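Local structure of HAT1-interacting factor 1 (4NQ0) at residues A[163-168]-A[294-299]; A[254-259]-A[287-292]; A[57-62]-A[214-219]; A[178-183]-A[237-242]; A[48-53]-A[192-197]. The protein acts as a nuclear chaperone for histones H3 and H4 within the histone acetyltransferase B complex, serving chromatin assembly and telomere silencing. All coordinates share one frame; numbering follows the deposited sequence.

Contact 1: A[163-168]-A[294-299]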
# COMPACT_ATOMS: atom_id res chain seq x y z
N GLU A 163 -5.04 -13.66 2.12
CA GLU A 163 -5.03 -12.21 2.36
C GLU A 163 -5.21 -11.81 3.83
O GLU A 163 -4.92 -10.68 4.21
CB GLU A 163 -6.13 -11.50 1.55
CG GLU A 163 -5.62 -10.63 0.42
CD GLU A 163 -5.27 -11.43 -0.82
OE1 GLU A 163 -5.53 -10.90 -1.93
OE2 GLU A 163 -4.74 -12.56 -0.70
N ARG A 164 -5.73 -12.72 4.64
CA ARG A 164 -5.84 -12.49 6.08
C ARG A 164 -4.50 -12.73 6.76
O ARG A 164 -3.67 -13.48 6.25
CB ARG A 164 -6.93 -13.37 6.69
CG ARG A 164 -8.32 -12.86 6.38
CD ARG A 164 -9.40 -13.75 6.93
NE ARG A 164 -9.63 -13.50 8.35
CZ ARG A 164 -10.61 -14.08 9.05
NH1 ARG A 164 -11.45 -14.93 8.46
NH2 ARG A 164 -10.74 -13.79 10.34
N LEU A 165 -4.30 -12.06 7.89
CA LEU A 165 -3.09 -12.24 8.68
C LEU A 165 -3.03 -13.68 9.21
O LEU A 165 -4.00 -14.20 9.76
CB LEU A 165 -3.06 -11.25 9.86
CG LEU A 165 -1.88 -11.35 10.85
CD1 LEU A 165 -0.53 -11.00 10.21
CD2 LEU A 165 -2.14 -10.47 12.06
N ALA A 166 -1.90 -14.33 8.97
CA ALA A 166 -1.54 -15.56 9.66
C ALA A 166 -0.65 -15.15 10.83
O ALA A 166 0.26 -14.34 10.67
CB ALA A 166 -0.79 -16.49 8.72
N LEU A 167 -0.91 -15.71 12.01
CA LEU A 167 -0.09 -15.46 13.20
C LEU A 167 1.41 -15.53 12.94
O LEU A 167 2.16 -14.69 13.42
CB LEU A 167 -0.47 -16.45 14.31
CG LEU A 167 -1.45 -15.96 15.37
CD1 LEU A 167 -2.38 -14.88 14.85
CD2 LEU A 167 -2.25 -17.11 15.93
N HIS A 168 1.83 -16.53 12.16
CA HIS A 168 3.25 -16.74 11.90
C HIS A 168 3.89 -15.59 11.13
O HIS A 168 5.10 -15.40 11.20
CB HIS A 168 3.51 -18.08 11.18
CG HIS A 168 2.88 -18.19 9.82
ND1 HIS A 168 1.76 -18.96 9.59
CD2 HIS A 168 3.22 -17.64 8.63
CE1 HIS A 168 1.43 -18.88 8.31
NE2 HIS A 168 2.30 -18.09 7.70
N ASP A 294 -8.61 -8.36 17.20
CA ASP A 294 -9.00 -9.13 18.38
C ASP A 294 -8.37 -10.52 18.40
O ASP A 294 -8.03 -11.03 19.47
CB ASP A 294 -10.53 -9.29 18.46
CG ASP A 294 -11.26 -7.97 18.71
OD1 ASP A 294 -11.58 -7.68 19.88
OD2 ASP A 294 -11.53 -7.23 17.73
N GLN A 295 -8.18 -11.10 17.23
CA GLN A 295 -7.83 -12.52 17.12
C GLN A 295 -6.33 -12.86 17.16
O GLN A 295 -5.96 -14.01 16.95
CB GLN A 295 -8.51 -13.13 15.88
CG GLN A 295 -9.79 -13.92 16.23
CD GLN A 295 -10.65 -13.24 17.30
OE1 GLN A 295 -11.03 -12.08 17.16
NE2 GLN A 295 -10.94 -13.96 18.38
N VAL A 296 -5.47 -11.87 17.41
CA VAL A 296 -4.08 -12.15 17.69
C VAL A 296 -3.90 -12.22 19.20
O VAL A 296 -4.28 -11.30 19.91
CB VAL A 296 -3.13 -11.10 17.10
CG1 VAL A 296 -1.67 -11.49 17.37
CG2 VAL A 296 -3.39 -10.92 15.60
N PRO A 297 -3.34 -13.33 19.72
CA PRO A 297 -3.11 -13.43 21.16
C PRO A 297 -2.22 -12.30 21.66
O PRO A 297 -1.34 -11.85 20.93
CB PRO A 297 -2.37 -14.76 21.30
CG PRO A 297 -2.73 -15.53 20.12
CD PRO A 297 -2.91 -14.54 19.01
N ALA A 298 -2.46 -11.87 22.90
CA ALA A 298 -1.68 -10.80 23.53
C ALA A 298 -0.18 -11.04 23.44
O ALA A 298 0.59 -10.11 23.16
CB ALA A 298 -2.08 -10.66 25.00
N LYS A 299 0.23 -12.27 23.67
CA LYS A 299 1.66 -12.59 23.65
C LYS A 299 2.30 -12.24 22.31
O LYS A 299 3.38 -11.66 22.28
CB LYS A 299 1.89 -14.07 23.98
CG LYS A 299 3.28 -14.34 24.49
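Leu165 and Leu167, two residues apart on an irregular part of the chain, bring methyl groups against Val296 and Pro297. CD2 of Leu165 lies 3.8 Å from CG2 of Val296, and the two side chains cross at about a right angle. The same valine methyl is touched by the second leucine, with CD1 of Leu167 4.2 Å from CG2 of Val296 as these side chains pass in opposite directions. The other branch of Leu167 meets the pyrrolidine ring tip to tip, CD2 standing 4.1 Å from CD of Pro297. CG2 of Val296, placed beside the backbone N with CG1 anti to that nitrogen (chi1 -177°), is the methyl that meets both leucines. Further out, Leu165 is also held by helix 252-266: its side chain rests on Ile256 and Leu260 and its backbone N is hydrogen-bonded to Ser253 OG. Leu167 touches Asp300 as well. Pro297 occupies the N-cap position of helix 298-316, so the contact ties a loop to the start of that helix. Segment 163-168 belongs to a region important for binding H3-H4 and H2A-H2B, and segment 294-299 to one that interacts with H2A-H2B. Partly at the surface, the join rests on burial of apolar surface and van der Waals contact; with no directional bond to set it, the exposed Leu167 is likely to be less tightly held than Leu165.

Contact 2: A[254-259]-A[287-292]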
# COMPACT_ATOMS: atom_id res chain seq x y z
N ARG A 254 -6.53 -7.91 7.31
CA ARG A 254 -6.05 -7.69 5.94
C ARG A 254 -5.06 -6.53 5.90
O ARG A 254 -4.03 -6.62 5.22
CB ARG A 254 -7.22 -7.45 4.98
CG ARG A 254 -7.93 -8.75 4.56
CD ARG A 254 -9.24 -8.52 3.77
NE ARG A 254 -9.06 -7.61 2.64
CZ ARG A 254 -9.91 -7.48 1.62
NH1 ARG A 254 -11.02 -8.20 1.55
NH2 ARG A 254 -9.63 -6.61 0.65
N ALA A 255 -5.35 -5.47 6.65
CA ALA A 255 -4.45 -4.33 6.73
C ALA A 255 -3.06 -4.76 7.16
O ALA A 255 -2.08 -4.47 6.47
CB ALA A 255 -4.97 -3.27 7.71
N ILE A 256 -2.99 -5.46 8.29
CA ILE A 256 -1.70 -5.82 8.87
C ILE A 256 -0.93 -6.70 7.89
O ILE A 256 0.27 -6.51 7.70
CB ILE A 256 -1.85 -6.55 10.23
CG1 ILE A 256 -2.52 -5.65 11.25
CG2 ILE A 256 -0.48 -6.94 10.76
CD1 ILE A 256 -3.08 -6.38 12.49
N HIS A 257 -1.64 -7.62 7.24
CA HIS A 257 -1.02 -8.49 6.26
C HIS A 257 -0.38 -7.70 5.12
O HIS A 257 0.73 -8.01 4.67
CB HIS A 257 -2.04 -9.49 5.72
CG HIS A 257 -1.60 -10.17 4.46
ND1 HIS A 257 -0.64 -11.16 4.45
CD2 HIS A 257 -1.98 -9.99 3.18
CE1 HIS A 257 -0.46 -11.57 3.20
NE2 HIS A 257 -1.26 -10.87 2.41
N HIS A 258 -1.06 -6.65 4.66
CA HIS A 258 -0.51 -5.81 3.59
C HIS A 258 0.65 -4.93 4.03
O HIS A 258 1.62 -4.77 3.29
CB HIS A 258 -1.61 -5.02 2.89
CG HIS A 258 -2.42 -5.86 1.96
ND1 HIS A 258 -3.80 -5.87 1.96
CD2 HIS A 258 -2.04 -6.78 1.04
CE1 HIS A 258 -4.23 -6.73 1.05
NE2 HIS A 258 -3.18 -7.30 0.48
N TYR A 259 0.56 -4.36 5.22
CA TYR A 259 1.70 -3.62 5.80
C TYR A 259 2.96 -4.50 5.91
O TYR A 259 4.08 -4.06 5.63
CB TYR A 259 1.35 -3.07 7.18
CG TYR A 259 0.33 -1.95 7.22
CD1 TYR A 259 0.26 -0.97 6.22
CD2 TYR A 259 -0.55 -1.84 8.29
CE1 TYR A 259 -0.68 0.06 6.28
CE2 TYR A 259 -1.47 -0.81 8.36
CZ TYR A 259 -1.53 0.14 7.36
OH TYR A 259 -2.45 1.16 7.44
N CYS A 287 1.98 -2.19 13.91
CA CYS A 287 1.63 -2.09 15.33
C CYS A 287 0.34 -1.34 15.57
O CYS A 287 -0.46 -1.73 16.43
CB CYS A 287 2.77 -1.42 16.11
SG CYS A 287 4.27 -2.41 16.07
N ASP A 288 0.12 -0.27 14.81
CA ASP A 288 -1.08 0.53 14.97
C ASP A 288 -2.33 -0.25 14.58
O ASP A 288 -3.36 -0.13 15.24
CB ASP A 288 -0.99 1.83 14.16
CG ASP A 288 -1.84 2.94 14.77
OD1 ASP A 288 -1.48 3.41 15.86
OD2 ASP A 288 -2.85 3.33 14.16
N ALA A 289 -2.25 -1.05 13.52
CA ALA A 289 -3.36 -1.91 13.13
C ALA A 289 -3.51 -3.07 14.12
O ALA A 289 -4.62 -3.42 14.50
CB ALA A 289 -3.15 -2.43 11.73
N LEU A 290 -2.38 -3.63 14.54
CA LEU A 290 -2.33 -4.75 15.47
C LEU A 290 -3.05 -4.49 16.79
O LEU A 290 -3.60 -5.42 17.38
CB LEU A 290 -0.87 -5.13 15.75
CG LEU A 290 -0.49 -6.49 16.33
CD1 LEU A 290 -1.23 -7.64 15.66
CD2 LEU A 290 1.03 -6.67 16.20
N ARG A 291 -3.07 -3.25 17.26
CA ARG A 291 -3.79 -2.96 18.51
C ARG A 291 -5.30 -3.22 18.40
O ARG A 291 -5.93 -3.53 19.40
CB ARG A 291 -3.49 -1.56 19.03
CG ARG A 291 -3.99 -0.44 18.17
CD ARG A 291 -3.16 0.84 18.38
NE ARG A 291 -3.65 1.58 19.55
CZ ARG A 291 -4.19 2.80 19.52
NH1 ARG A 291 -4.30 3.48 18.38
NH2 ARG A 291 -4.60 3.35 20.65
N TRP A 292 -5.85 -3.15 17.19
CA TRP A 292 -7.29 -3.32 17.00
C TRP A 292 -7.73 -4.73 16.60
O TRP A 292 -8.93 -5.01 16.55
CB TRP A 292 -7.78 -2.31 15.96
CG TRP A 292 -7.39 -0.93 16.33
CD1 TRP A 292 -6.49 -0.13 15.70
CD2 TRP A 292 -7.84 -0.21 17.48
NE1 TRP A 292 -6.37 1.07 16.37
CE2 TRP A 292 -7.19 1.04 17.47
CE3 TRP A 292 -8.75 -0.49 18.52
CZ2 TRP A 292 -7.41 2.02 18.45
CZ3 TRP A 292 -8.97 0.48 19.49
CH2 TRP A 292 -8.30 1.72 19.45
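Helices 252-266 and 273-290 run antiparallel here and come close at Ile256 and Ala289, whose CA atoms are 6.0 Å apart. Such close helix packing around a small residue is in keeping with the tetratricopeptide array of this protein; segment 254-259 falls in the predicted second repeat and Ala289 opens the predicted third. Ile256 carries most of the contact. Its CG1 lies beside its own backbone N (chi1 -62°) and presses on the alanine methyl, 3.3 Å from CB of Ala289, tighter than usual for two carbons. Beyond it CD1, anti to CA (chi2 163°), reaches the backbone of the next residue, 3.5 Å from CA of Leu290, and touches that side chain too, 3.9 Å from its CD1. An alanine in place of Ile256 would probably open a gap beside the CB of Ala289 and leave the side chain of Leu290 without this neighbour. Val286 and Leu165 add to the apolar surroundings of the isoleucine. Tyr259, one helical turn on, is held at its far end by a hydrogen bond from OH to Asp244. Its ring turns an edge to the facing helix, with CE2 4.1 Å from CB of Ala289, which lies near the ring plane.

Contact 3: A[57-62]-A[214-219]; sequences LLPDPE and LMLLGR
Leu216 has CG anti to its carbonyl carbon (chi1 -68°), on the side of the extended segment carrying Leu58, Pro59 and Pro61, and chi2 (163°) then sets CD1. CD1 rests 3.8 Å from O of Pro59 and 4.0 Å from CA of Pro61, while CD2 lies 4.1 Å from CG of Leu58. Leu217 takes nearly the same torsions but leaves the helix from another side, and its CD2 packs 3.9 Å from CG of Pro61, whose ring is thus shared by both leucines. The proline belongs to the start of helix 61-77, where Asp60 is the N-cap: its OD1 accepts from N of Glu62 at 2.8 Å, with an angle of 154° at the hydrogen. That capped helix start meets the C-terminal end of helix 202-218, which closes the predicted first tetratricopeptide repeat. An alanine in place of Leu216 would probably leave Leu58 and Pro59 facing a gap, with only its CB still touching Pro61. Phe64, on the next turn of helix 61-77, touches both Pro59 and Leu216. At the outer rim the chain of Arg219, extended from CG to NE, crosses Leu58, whose CD2 is 3.3 Å from NE of the arginine and just as near to its CD.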
# COMPACT_ATOMS: atom_id res chain seq x y z
N LEU A 57 -1.35 -2.02 -25.57
CA LEU A 57 -0.74 -0.95 -24.77
C LEU A 57 -1.14 -1.01 -23.31
O LEU A 57 -2.26 -0.68 -22.96
CB LEU A 57 -1.11 0.43 -25.31
CG LEU A 57 -0.36 1.52 -24.55
CD1 LEU A 57 1.01 1.76 -25.19
CD2 LEU A 57 -1.18 2.80 -24.47
N LEU A 58 -0.19 -1.37 -22.46
CA LEU A 58 -0.45 -1.43 -21.03
C LEU A 58 -0.56 -0.03 -20.45
O LEU A 58 0.33 0.78 -20.66
CB LEU A 58 0.67 -2.20 -20.32
CG LEU A 58 0.44 -3.70 -20.07
CD1 LEU A 58 -0.59 -4.29 -21.03
CD2 LEU A 58 1.77 -4.46 -20.14
N PRO A 59 -1.65 0.25 -19.72
CA PRO A 59 -1.81 1.58 -19.17
C PRO A 59 -0.83 1.85 -18.03
O PRO A 59 -0.28 0.92 -17.44
CB PRO A 59 -3.24 1.58 -18.66
CG PRO A 59 -3.51 0.22 -18.35
CD PRO A 59 -2.75 -0.63 -19.32
N ASP A 60 -0.62 3.13 -17.75
CA ASP A 60 0.29 3.56 -16.70
C ASP A 60 -0.32 3.15 -15.36
O ASP A 60 -1.47 3.46 -15.10
CB ASP A 60 0.45 5.08 -16.79
CG ASP A 60 1.54 5.63 -15.88
OD1 ASP A 60 1.69 5.13 -14.74
OD2 ASP A 60 2.26 6.56 -16.31
N PRO A 61 0.44 2.43 -14.52
CA PRO A 61 -0.09 2.05 -13.20
C PRO A 61 -0.53 3.24 -12.34
O PRO A 61 -1.40 3.09 -11.48
CB PRO A 61 1.06 1.29 -12.54
CG PRO A 61 2.25 1.45 -13.45
CD PRO A 61 1.78 1.88 -14.77
N GLU A 62 0.07 4.41 -12.56
CA GLU A 62 -0.36 5.62 -11.86
C GLU A 62 -1.82 5.99 -12.09
O GLU A 62 -2.43 6.60 -11.22
CB GLU A 62 0.50 6.81 -12.26
CG GLU A 62 1.94 6.70 -11.89
CD GLU A 62 2.26 7.54 -10.68
OE1 GLU A 62 2.78 8.66 -10.88
OE2 GLU A 62 1.95 7.09 -9.55
N LEU A 214 -0.81 -3.31 -8.81
CA LEU A 214 0.15 -4.36 -8.47
C LEU A 214 0.43 -5.22 -9.68
O LEU A 214 1.56 -5.53 -9.98
CB LEU A 214 -0.40 -5.27 -7.38
CG LEU A 214 -0.33 -4.84 -5.92
CD1 LEU A 214 -1.05 -5.88 -5.08
CD2 LEU A 214 1.12 -4.66 -5.46
N MET A 215 -0.65 -5.64 -10.32
CA MET A 215 -0.59 -6.44 -11.53
C MET A 215 0.36 -5.80 -12.54
O MET A 215 1.23 -6.46 -13.09
CB MET A 215 -2.01 -6.59 -12.09
CG MET A 215 -2.18 -7.09 -13.51
SD MET A 215 -3.89 -6.79 -14.05
CE MET A 215 -4.84 -7.63 -12.77
N LEU A 216 0.19 -4.50 -12.76
CA LEU A 216 0.97 -3.78 -13.77
C LEU A 216 2.44 -3.60 -13.34
O LEU A 216 3.36 -3.87 -14.12
CB LEU A 216 0.31 -2.43 -14.07
CG LEU A 216 -1.04 -2.54 -14.79
CD1 LEU A 216 -1.85 -1.25 -14.72
CD2 LEU A 216 -0.83 -2.97 -16.25
N LEU A 217 2.64 -3.15 -12.11
CA LEU A 217 3.98 -2.96 -11.55
C LEU A 217 4.76 -4.28 -11.46
O LEU A 217 5.96 -4.31 -11.73
CB LEU A 217 3.90 -2.32 -10.16
CG LEU A 217 3.42 -0.87 -10.09
CD1 LEU A 217 3.02 -0.49 -8.67
CD2 LEU A 217 4.51 0.07 -10.61
N GLY A 218 4.07 -5.36 -11.10
CA GLY A 218 4.69 -6.67 -10.92
C GLY A 218 4.83 -7.53 -12.17
O GLY A 218 5.48 -8.58 -12.13
N ARG A 219 4.22 -7.11 -13.28
CA ARG A 219 4.36 -7.78 -14.57
C ARG A 219 5.83 -8.17 -14.81
O ARG A 219 6.71 -7.30 -14.78
CB ARG A 219 3.88 -6.86 -15.69
CG ARG A 219 3.85 -7.48 -17.08
CD ARG A 219 3.64 -6.39 -18.14
NE ARG A 219 3.94 -6.85 -19.50
CZ ARG A 219 5.12 -6.75 -20.11
NH1 ARG A 219 5.26 -7.19 -21.36
NH2 ARG A 219 6.17 -6.20 -19.49

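Contact 4: A[178-183]-A[237-242]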
# COMPACT_ATOMS: atom_id res chain seq x y z
N GLU A 178 11.39 -13.79 -4.42
CA GLU A 178 11.13 -13.66 -5.86
C GLU A 178 9.66 -13.75 -6.29
O GLU A 178 9.29 -13.15 -7.30
CB GLU A 178 11.94 -14.72 -6.63
N HIS A 179 8.82 -14.50 -5.56
CA HIS A 179 7.42 -14.67 -5.98
C HIS A 179 6.40 -14.13 -4.98
O HIS A 179 6.64 -14.11 -3.76
CB HIS A 179 7.09 -16.13 -6.29
CG HIS A 179 5.82 -16.30 -7.06
ND1 HIS A 179 5.68 -15.88 -8.36
CD2 HIS A 179 4.61 -16.80 -6.69
CE1 HIS A 179 4.45 -16.13 -8.78
NE2 HIS A 179 3.78 -16.69 -7.78
N ASP A 180 5.27 -13.68 -5.53
CA ASP A 180 4.21 -13.02 -4.80
C ASP A 180 2.87 -13.45 -5.43
O ASP A 180 2.52 -12.99 -6.53
CB ASP A 180 4.41 -11.50 -4.89
CG ASP A 180 3.36 -10.71 -4.12
OD1 ASP A 180 2.33 -11.28 -3.73
OD2 ASP A 180 3.57 -9.50 -3.91
N ASP A 181 2.13 -14.31 -4.73
CA ASP A 181 0.90 -14.91 -5.28
C ASP A 181 -0.25 -13.92 -5.45
O ASP A 181 -1.22 -14.20 -6.16
CB ASP A 181 0.44 -16.10 -4.40
CG ASP A 181 0.74 -17.47 -5.04
OD1 ASP A 181 1.72 -17.59 -5.82
OD2 ASP A 181 -0.01 -18.43 -4.74
N GLU A 182 -0.13 -12.76 -4.81
CA GLU A 182 -1.18 -11.75 -4.86
C GLU A 182 -1.09 -10.87 -6.12
O GLU A 182 -2.01 -10.11 -6.42
CB GLU A 182 -1.08 -10.90 -3.59
CG GLU A 182 -2.13 -9.82 -3.43
CD GLU A 182 -2.16 -9.25 -2.02
OE1 GLU A 182 -1.33 -9.67 -1.18
OE2 GLU A 182 -3.01 -8.38 -1.75
N ILE A 183 0.01 -10.96 -6.86
CA ILE A 183 0.11 -10.22 -8.10
C ILE A 183 -0.58 -11.01 -9.21
O ILE A 183 -0.10 -12.07 -9.60
CB ILE A 183 1.57 -9.92 -8.47
CG1 ILE A 183 2.20 -9.04 -7.38
CG2 ILE A 183 1.64 -9.24 -9.82
CD1 ILE A 183 3.62 -8.63 -7.67
N ASP A 237 4.83 0.64 -1.75
CA ASP A 237 3.96 1.81 -1.60
C ASP A 237 2.50 1.45 -1.83
O ASP A 237 1.61 1.93 -1.11
CB ASP A 237 4.35 2.93 -2.59
CG ASP A 237 5.62 3.67 -2.18
OD1 ASP A 237 6.06 3.56 -1.01
OD2 ASP A 237 6.17 4.39 -3.04
N VAL A 238 2.24 0.59 -2.81
CA VAL A 238 0.87 0.16 -3.08
C VAL A 238 0.31 -0.65 -1.92
O VAL A 238 -0.86 -0.48 -1.54
CB VAL A 238 0.76 -0.64 -4.39
CG1 VAL A 238 -0.64 -1.29 -4.52
CG2 VAL A 238 1.06 0.28 -5.58
N TYR A 239 1.14 -1.52 -1.35
CA TYR A 239 0.70 -2.35 -0.22
C TYR A 239 0.39 -1.49 1.00
O TYR A 239 -0.59 -1.77 1.70
CB TYR A 239 1.72 -3.46 0.11
CG TYR A 239 1.60 -4.70 -0.75
CD1 TYR A 239 0.38 -5.36 -0.89
CD2 TYR A 239 2.70 -5.22 -1.42
CE1 TYR A 239 0.26 -6.50 -1.67
CE2 TYR A 239 2.59 -6.35 -2.21
CZ TYR A 239 1.37 -6.98 -2.33
OH TYR A 239 1.28 -8.09 -3.10
N ILE A 240 1.19 -0.46 1.25
CA ILE A 240 0.88 0.49 2.33
C ILE A 240 -0.48 1.15 2.10
O ILE A 240 -1.29 1.25 3.02
CB ILE A 240 1.97 1.60 2.49
CG1 ILE A 240 3.33 1.02 2.93
CG2 ILE A 240 1.51 2.66 3.50
CD1 ILE A 240 3.33 0.33 4.31
N LEU A 241 -0.73 1.61 0.88
CA LEU A 241 -2.02 2.23 0.56
C LEU A 241 -3.17 1.24 0.74
O LEU A 241 -4.19 1.59 1.32
CB LEU A 241 -2.05 2.75 -0.89
CG LEU A 241 -2.51 4.18 -1.16
CD1 LEU A 241 -2.63 4.38 -2.69
CD2 LEU A 241 -3.82 4.57 -0.46
N MET A 242 -3.01 0.02 0.24
CA MET A 242 -4.00 -1.03 0.47
C MET A 242 -4.26 -1.20 1.96
O MET A 242 -5.40 -1.24 2.39
CB MET A 242 -3.53 -2.35 -0.12
CG MET A 242 -3.63 -2.43 -1.62
SD MET A 242 -3.09 -4.05 -2.14
CE MET A 242 -3.60 -4.03 -3.85
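Asp180 meets Tyr239 tip to tip: the phenol OH donates to the syn lone pair of Asp180 OD2 at 2.8 Å, with carboxylate and ring planes only 24° apart. CG of Asp180, anti to its backbone N (chi1 -178°), reaches out from a loop whose backbone stays well away from the helix. The other oxygen, OD1, turns back on its own segment and accepts from N of Glu182 at 3.1 Å. This is an Asx turn, and it coincides with a type I beta turn in which N of Ile183 bonds to O of Asp180 at 3.2 Å. Glu182 comes next, extended alongside the tyrosine; its OE1 lies 3.6 Å from CE1 of Tyr239 and its OE2 4.3 Å from SD of Met242. The acids have further partners: Lys261 forms salt bridges with OD1 of Asp180 and OE1 of Glu182, while Tyr265 OH bonds OD2 of Asp180 and His258 bonds OE2 of Glu182. So placed, the lysine would be expected to favour the charged form of Asp180. The loop, part of a region important for histone binding, is thereby fastened to helix 229-248, where Tyr239 packs between Leu214 of helix 202-218 and the ring of His258 on helix 252-266.

Contact 5: A[48-53]-A[192-197]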
# COMPACT_ATOMS: atom_id res chain seq x y z
N THR A 48 -9.81 8.64 -18.93
CA THR A 48 -8.60 8.27 -19.66
C THR A 48 -8.57 6.75 -19.84
O THR A 48 -8.33 6.27 -20.95
CB THR A 48 -7.31 8.79 -18.97
OG1 THR A 48 -7.41 10.20 -18.77
CG2 THR A 48 -6.08 8.49 -19.83
N LEU A 49 -8.84 6.00 -18.77
CA LEU A 49 -8.80 4.54 -18.84
C LEU A 49 -9.86 4.00 -19.83
O LEU A 49 -9.56 3.08 -20.57
CB LEU A 49 -8.93 3.88 -17.45
CG LEU A 49 -7.67 3.90 -16.55
CD1 LEU A 49 -7.97 3.52 -15.11
CD2 LEU A 49 -6.56 3.00 -17.10
N ASP A 50 -11.06 4.58 -19.84
CA ASP A 50 -12.14 4.09 -20.70
C ASP A 50 -11.83 4.30 -22.18
O ASP A 50 -12.31 3.56 -23.02
CB ASP A 50 -13.48 4.79 -20.40
CG ASP A 50 -14.26 4.14 -19.25
OD1 ASP A 50 -14.13 2.92 -19.01
OD2 ASP A 50 -15.02 4.86 -18.58
N SER A 51 -11.03 5.31 -22.49
CA SER A 51 -10.76 5.65 -23.88
C SER A 51 -9.44 5.10 -24.41
O SER A 51 -9.12 5.33 -25.58
CB SER A 51 -10.82 7.17 -24.09
OG SER A 51 -12.17 7.57 -24.31
N LEU A 52 -8.67 4.38 -23.60
CA LEU A 52 -7.45 3.74 -24.11
C LEU A 52 -7.85 2.58 -25.02
O LEU A 52 -8.81 1.87 -24.71
CB LEU A 52 -6.58 3.19 -22.99
CG LEU A 52 -5.88 4.19 -22.07
CD1 LEU A 52 -5.39 3.46 -20.83
CD2 LEU A 52 -4.74 4.89 -22.79
N PRO A 53 -7.13 2.37 -26.12
CA PRO A 53 -7.40 1.20 -26.96
C PRO A 53 -7.20 -0.11 -26.18
O PRO A 53 -6.29 -0.20 -25.35
CB PRO A 53 -6.39 1.32 -28.10
CG PRO A 53 -5.36 2.26 -27.63
CD PRO A 53 -6.05 3.20 -26.68
N SER A 192 -12.50 -1.90 -19.77
CA SER A 192 -13.54 -0.90 -19.93
C SER A 192 -14.53 -0.92 -18.77
O SER A 192 -14.45 -1.77 -17.88
CB SER A 192 -14.28 -1.10 -21.27
OG SER A 192 -14.91 -2.37 -21.34
N GLY A 193 -15.44 0.05 -18.77
CA GLY A 193 -16.44 0.18 -17.71
C GLY A 193 -15.89 0.69 -16.39
O GLY A 193 -16.41 0.35 -15.32
N PHE A 194 -14.88 1.55 -16.44
CA PHE A 194 -14.26 2.12 -15.23
C PHE A 194 -15.16 3.04 -14.41
O PHE A 194 -14.80 3.39 -13.29
CB PHE A 194 -12.95 2.84 -15.56
CG PHE A 194 -11.84 1.92 -15.95
CD1 PHE A 194 -10.97 1.42 -14.99
CD2 PHE A 194 -11.68 1.51 -17.26
CE1 PHE A 194 -9.95 0.57 -15.33
CE2 PHE A 194 -10.65 0.65 -17.62
CZ PHE A 194 -9.79 0.18 -16.65
N HIS A 195 -16.31 3.42 -14.95
CA HIS A 195 -17.32 4.15 -14.19
C HIS A 195 -17.84 3.33 -13.00
O HIS A 195 -18.41 3.89 -12.07
CB HIS A 195 -18.49 4.57 -15.10
CG HIS A 195 -19.51 3.49 -15.32
ND1 HIS A 195 -19.49 2.65 -16.41
CD2 HIS A 195 -20.58 3.12 -14.58
CE1 HIS A 195 -20.50 1.80 -16.34
NE2 HIS A 195 -21.18 2.06 -15.23
N ILE A 196 -17.66 2.01 -13.06
CA ILE A 196 -18.09 1.10 -11.99
C ILE A 196 -17.46 1.46 -10.63
O ILE A 196 -18.07 1.20 -9.59
CB ILE A 196 -17.76 -0.38 -12.34
CG1 ILE A 196 -18.49 -1.35 -11.40
CG2 ILE A 196 -16.26 -0.64 -12.29
N TYR A 197 -16.28 2.08 -10.65
CA TYR A 197 -15.55 2.40 -9.42
C TYR A 197 -16.07 3.66 -8.69
O TYR A 197 -15.57 4.00 -7.61
CB TYR A 197 -14.05 2.50 -9.70
CG TYR A 197 -13.46 1.20 -10.22
CD1 TYR A 197 -13.49 0.05 -9.44
CD2 TYR A 197 -12.89 1.12 -11.47
CE1 TYR A 197 -12.99 -1.15 -9.90
CE2 TYR A 197 -12.36 -0.08 -11.94
CZ TYR A 197 -12.41 -1.20 -11.15
OH TYR A 197 -11.90 -2.40 -11.60
O HOH W 1 -17.24 3.59 -17.81
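Leu49 covers one face of the Phe194 ring, its CB poised 3.6 Å from the ring centroid and 10° off the normal, a CH-pi contact. Its CD1 extends the cover toward the rim, 3.6 Å from CE1 of Phe194. Asp50 completes the tight part: OD1 accepts from N of Phe194 at 3.0 Å with an angle of 162°, and the same oxygen lies in the ring plane at the edge, 3.3 Å from CD2 of Phe194. The outer side is looser and wet. There a water donates to OD2 of Asp50 at 2.7 Å, accepts from N of His195 and lies 2.8 Å from ND1 of His195, bridging the aspartate to the exposed imidazole; Gln46 holds OD2 as well. Phe194 opens the 3-10 segment 194-197 in the predicted first tetratricopeptide repeat. Leu49 in turn touches Leu63, Phe64 and Phe67, so it lies between the Phe194 ring and helix 61-77, linking the 3-10 segment to helix 38-51 and, through it, to helix 61-77.

How the contacts relate
From the N terminus, contact 5 opens on helix 38-51 and contact 3 at the start of helix 61-77; the two touch through Pro59 with Leu49 and Leu52. The long connection after helix 61-77, unmodelled over 80-159, then opens contacts 1 and 4 before it returns to close contact 5 at 192-197, and helix 202-218 closes contact 3. Contacts 3 and 5 therefore cross each other and both cross contacts 1 and 4. Contact 4 closes on helix 229-248; contact 2 follows in series, joining helices 252-266 and 273-290. Contact 1 encloses both, closing at 294-299. Contacts 1, 4 and 5 fasten the connection to the start of helix 298-316, helix 229-248 and helix 38-51, while contacts 2 and 3 join helix to helix.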